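Local coordinates for protein T cell receptor mu chain (Monodelphis domestica, PDB 7L15) that pairs with a gamma chain to form the marsupial gamma mu T cell receptor, which probably recognises antigen through its variable domains, at residues Asp49-Thr54 with Pro59-Gly64. Residues are numbered along the deposited sequence; the frame is centred on the assembly and turned at random.
Sequences DWYLWT and PLWLTG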
loop_
_atom_site.group_PDB
_atom_site.type_symbol
_atom_site.label_atom_id
_atom_site.label_comp_id
_atom_site.label_asym_id
_atom_site.label_seq_id
_atom_site.Cartn_x
_atom_site.Cartn_y
_atom_site.Cartn_z
ATOM N N ASP A 49 -21.394 -5.007 -4.882
ATOM C CA ASP A 49 -20.555 -3.823 -4.686
ATOM C C ASP A 49 -19.196 -4.021 -5.353
ATOM O O ASP A 49 -18.791 -5.136 -5.695
ATOM C CB ASP A 49 -20.302 -3.521 -3.198
ATOM C CG ASP A 49 -21.576 -3.360 -2.389
ATOM O OD1 ASP A 49 -22.579 -2.888 -2.945
ATOM O OD2 ASP A 49 -21.565 -3.702 -1.182
ATOM N N TRP A 50 -18.464 -2.922 -5.487
ATOM C CA TRP A 50 -17.075 -2.940 -5.936
ATOM C C TRP A 50 -16.196 -2.375 -4.833
ATOM O O TRP A 50 -16.494 -1.303 -4.292
ATOM C CB TRP A 50 -16.897 -2.109 -7.206
ATOM C CG TRP A 50 -17.474 -2.727 -8.445
ATOM C CD1 TRP A 50 -18.702 -2.481 -9.000
ATOM C CD2 TRP A 50 -16.829 -3.675 -9.305
ATOM N NE1 TRP A 50 -18.852 -3.213 -10.154
ATOM C CE2 TRP A 50 -17.718 -3.957 -10.357
ATOM C CE3 TRP A 50 -15.587 -4.307 -9.287
ATOM C CZ2 TRP A 50 -17.399 -4.836 -11.377
ATOM C CZ3 TRP A 50 -15.272 -5.194 -10.309
ATOM C CH2 TRP A 50 -16.177 -5.446 -11.337
ATOM N N TYR A 51 -15.126 -3.099 -4.493
ATOM C CA TYR A 51 -14.140 -2.667 -3.508
ATOM C C TYR A 51 -12.766 -2.620 -4.155
ATOM O O TYR A 51 -12.434 -3.487 -4.971
ATOM C CB TYR A 51 -14.094 -3.610 -2.298
ATOM C CG TYR A 51 -15.165 -3.338 -1.289
ATOM C CD1 TYR A 51 -16.473 -3.700 -1.528
ATOM C CD2 TYR A 51 -14.865 -2.704 -0.088
ATOM C CE1 TYR A 51 -17.468 -3.428 -0.603
ATOM C CE2 TYR A 51 -15.838 -2.430 0.832
ATOM C CZ TYR A 51 -17.140 -2.795 0.574
ATOM O OH TYR A 51 -18.113 -2.523 1.496
ATOM N N LEU A 52 -11.969 -1.619 -3.757
ATOM C CA LEU A 52 -10.590 -1.432 -4.197
ATOM C C LEU A 52 -9.619 -1.896 -3.110
ATOM O O LEU A 52 -9.573 -1.310 -2.022
ATOM C CB LEU A 52 -10.323 0.037 -4.539
ATOM C CG LEU A 52 -8.871 0.308 -4.967
ATOM C CD1 LEU A 52 -8.454 -0.605 -6.145
ATOM C CD2 LEU A 52 -8.636 1.783 -5.307
ATOM N N TRP A 53 -8.834 -2.926 -3.410
ATOM C CA TRP A 53 -7.811 -3.456 -2.507
ATOM C C TRP A 53 -6.455 -3.040 -3.060
ATOM O O TRP A 53 -5.894 -3.714 -3.923
ATOM C CB TRP A 53 -7.896 -4.989 -2.376
ATOM C CG TRP A 53 -9.095 -5.463 -1.633
ATOM C CD1 TRP A 53 -10.400 -5.292 -1.984
ATOM C CD2 TRP A 53 -9.101 -6.212 -0.417
ATOM N NE1 TRP A 53 -11.227 -5.886 -1.053
ATOM C CE2 TRP A 53 -10.449 -6.460 -0.084
ATOM C CE3 TRP A 53 -8.098 -6.699 0.418
ATOM C CZ2 TRP A 53 -10.813 -7.155 1.047
ATOM C CZ3 TRP A 53 -8.454 -7.392 1.534
ATOM C CH2 TRP A 53 -9.806 -7.615 1.848
ATOM N N THR A 54 -5.933 -1.910 -2.578
ATOM C CA THR A 54 -4.594 -1.563 -3.041
ATOM C C THR A 54 -3.575 -2.048 -2.019
ATOM O O THR A 54 -3.706 -1.730 -0.834
ATOM C CB THR A 54 -4.449 -0.061 -3.239
ATOM O OG1 THR A 54 -5.420 0.404 -4.178
ATOM C CG2 THR A 54 -3.072 0.262 -3.770
ATOM N N PRO A 59 -8.734 -1.733 2.310
ATOM C CA PRO A 59 -9.719 -1.977 1.259
ATOM C C PRO A 59 -10.791 -0.904 1.332
ATOM O O PRO A 59 -11.229 -0.521 2.416
ATOM C CB PRO A 59 -10.281 -3.358 1.606
ATOM C CG PRO A 59 -9.220 -4.026 2.383
ATOM C CD PRO A 59 -8.423 -2.942 3.083
ATOM N N LEU A 60 -11.214 -0.411 0.174
ATOM C CA LEU A 60 -12.076 0.757 0.147
ATOM C C LEU A 60 -13.327 0.463 -0.669
ATOM O O LEU A 60 -13.242 0.007 -1.812
ATOM C CB LEU A 60 -11.318 1.961 -0.428
ATOM C CG LEU A 60 -11.920 3.364 -0.275
ATOM C CD1 LEU A 60 -12.213 3.701 1.185
ATOM C CD2 LEU A 60 -10.956 4.369 -0.902
ATOM N N TRP A 61 -14.485 0.726 -0.086
ATOM C CA TRP A 61 -15.717 0.673 -0.853
ATOM C C TRP A 61 -15.732 1.776 -1.912
ATOM O O TRP A 61 -15.378 2.922 -1.639
ATOM C CB TRP A 61 -16.908 0.816 0.086
ATOM C CG TRP A 61 -18.227 0.849 -0.601
ATOM C CD1 TRP A 61 -18.953 -0.216 -1.026
ATOM C CD2 TRP A 61 -18.989 2.017 -0.930
ATOM N NE1 TRP A 61 -20.131 0.211 -1.600
ATOM C CE2 TRP A 61 -20.175 1.579 -1.556
ATOM C CE3 TRP A 61 -18.781 3.388 -0.758
ATOM C CZ2 TRP A 61 -21.155 2.466 -2.014
ATOM C CZ3 TRP A 61 -19.759 4.278 -1.216
ATOM C CH2 TRP A 61 -20.932 3.807 -1.835
ATOM N N LEU A 62 -16.147 1.423 -3.129
ATOM C CA LEU A 62 -16.235 2.370 -4.233
ATOM C C LEU A 62 -17.662 2.695 -4.634
ATOM O O LEU A 62 -17.985 3.867 -4.846
ATOM C CB LEU A 62 -15.503 1.830 -5.465
ATOM C CG LEU A 62 -14.021 1.530 -5.339
ATOM C CD1 LEU A 62 -13.540 1.060 -6.681
ATOM C CD2 LEU A 62 -13.281 2.756 -4.882
ATOM N N THR A 63 -18.506 1.673 -4.789
ATOM C CA THR A 63 -19.862 1.819 -5.303
ATOM C C THR A 63 -20.570 0.480 -5.146
ATOM O O THR A 63 -19.928 -0.555 -4.971
ATOM C CB THR A 63 -19.868 2.263 -6.774
ATOM O OG1 THR A 63 -21.209 2.261 -7.285
ATOM C CG2 THR A 63 -19.016 1.346 -7.610
ATOM N N GLY A 64 -21.904 0.515 -5.185
ATOM C CA GLY A 64 -22.675 -0.713 -5.095
ATOM C C GLY A 64 -24.078 -0.486 -5.597
ATOM O O GLY A 64 -24.481 0.647 -5.862
#
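Leu52 and Leu60 exchange two backbone hydrogen bonds, Leu52 N to Leu60 O (2.8 Å) and Leu60 N to Leu52 O (2.9 Å). Farther along, a beta bulge shifts the antiparallel register by one residue: Trp50 N gives to Thr63 O (2.8 Å), whereas Trp50 O accepts from Leu62 N (3.0 Å). The extra residue, Leu62, turns its apolar branches onto Leu52 CB, in the domain interior with Trp50, which packs on Cys36. Thr63 suits this buried place because its hydroxyl is satisfied by Asp71 O and Ser79 OG.

On the other face, Trp61 CG lies anti to its backbone N (chi1 177°), sending the indole edge toward the Tyr51 ring face in an offset edge-to-face pair with planes at 69°. Tyr51 OH is hydrogen-bonded to Lys105 N of the gamma chain. Asp49 OD1 rests 3.1 Å from Gly64 CA, where glycine leaves room for the carboxylate, and accepts from Gln47 NE2. At the turn, Pro59 CG sits squarely over the six-membered ring of Trp53, 3.4 Å from its centroid, a CH-pi contact. This is the C-C' hairpin of an immunoglobulin V domain, whose aromatic face packs against the partner chain.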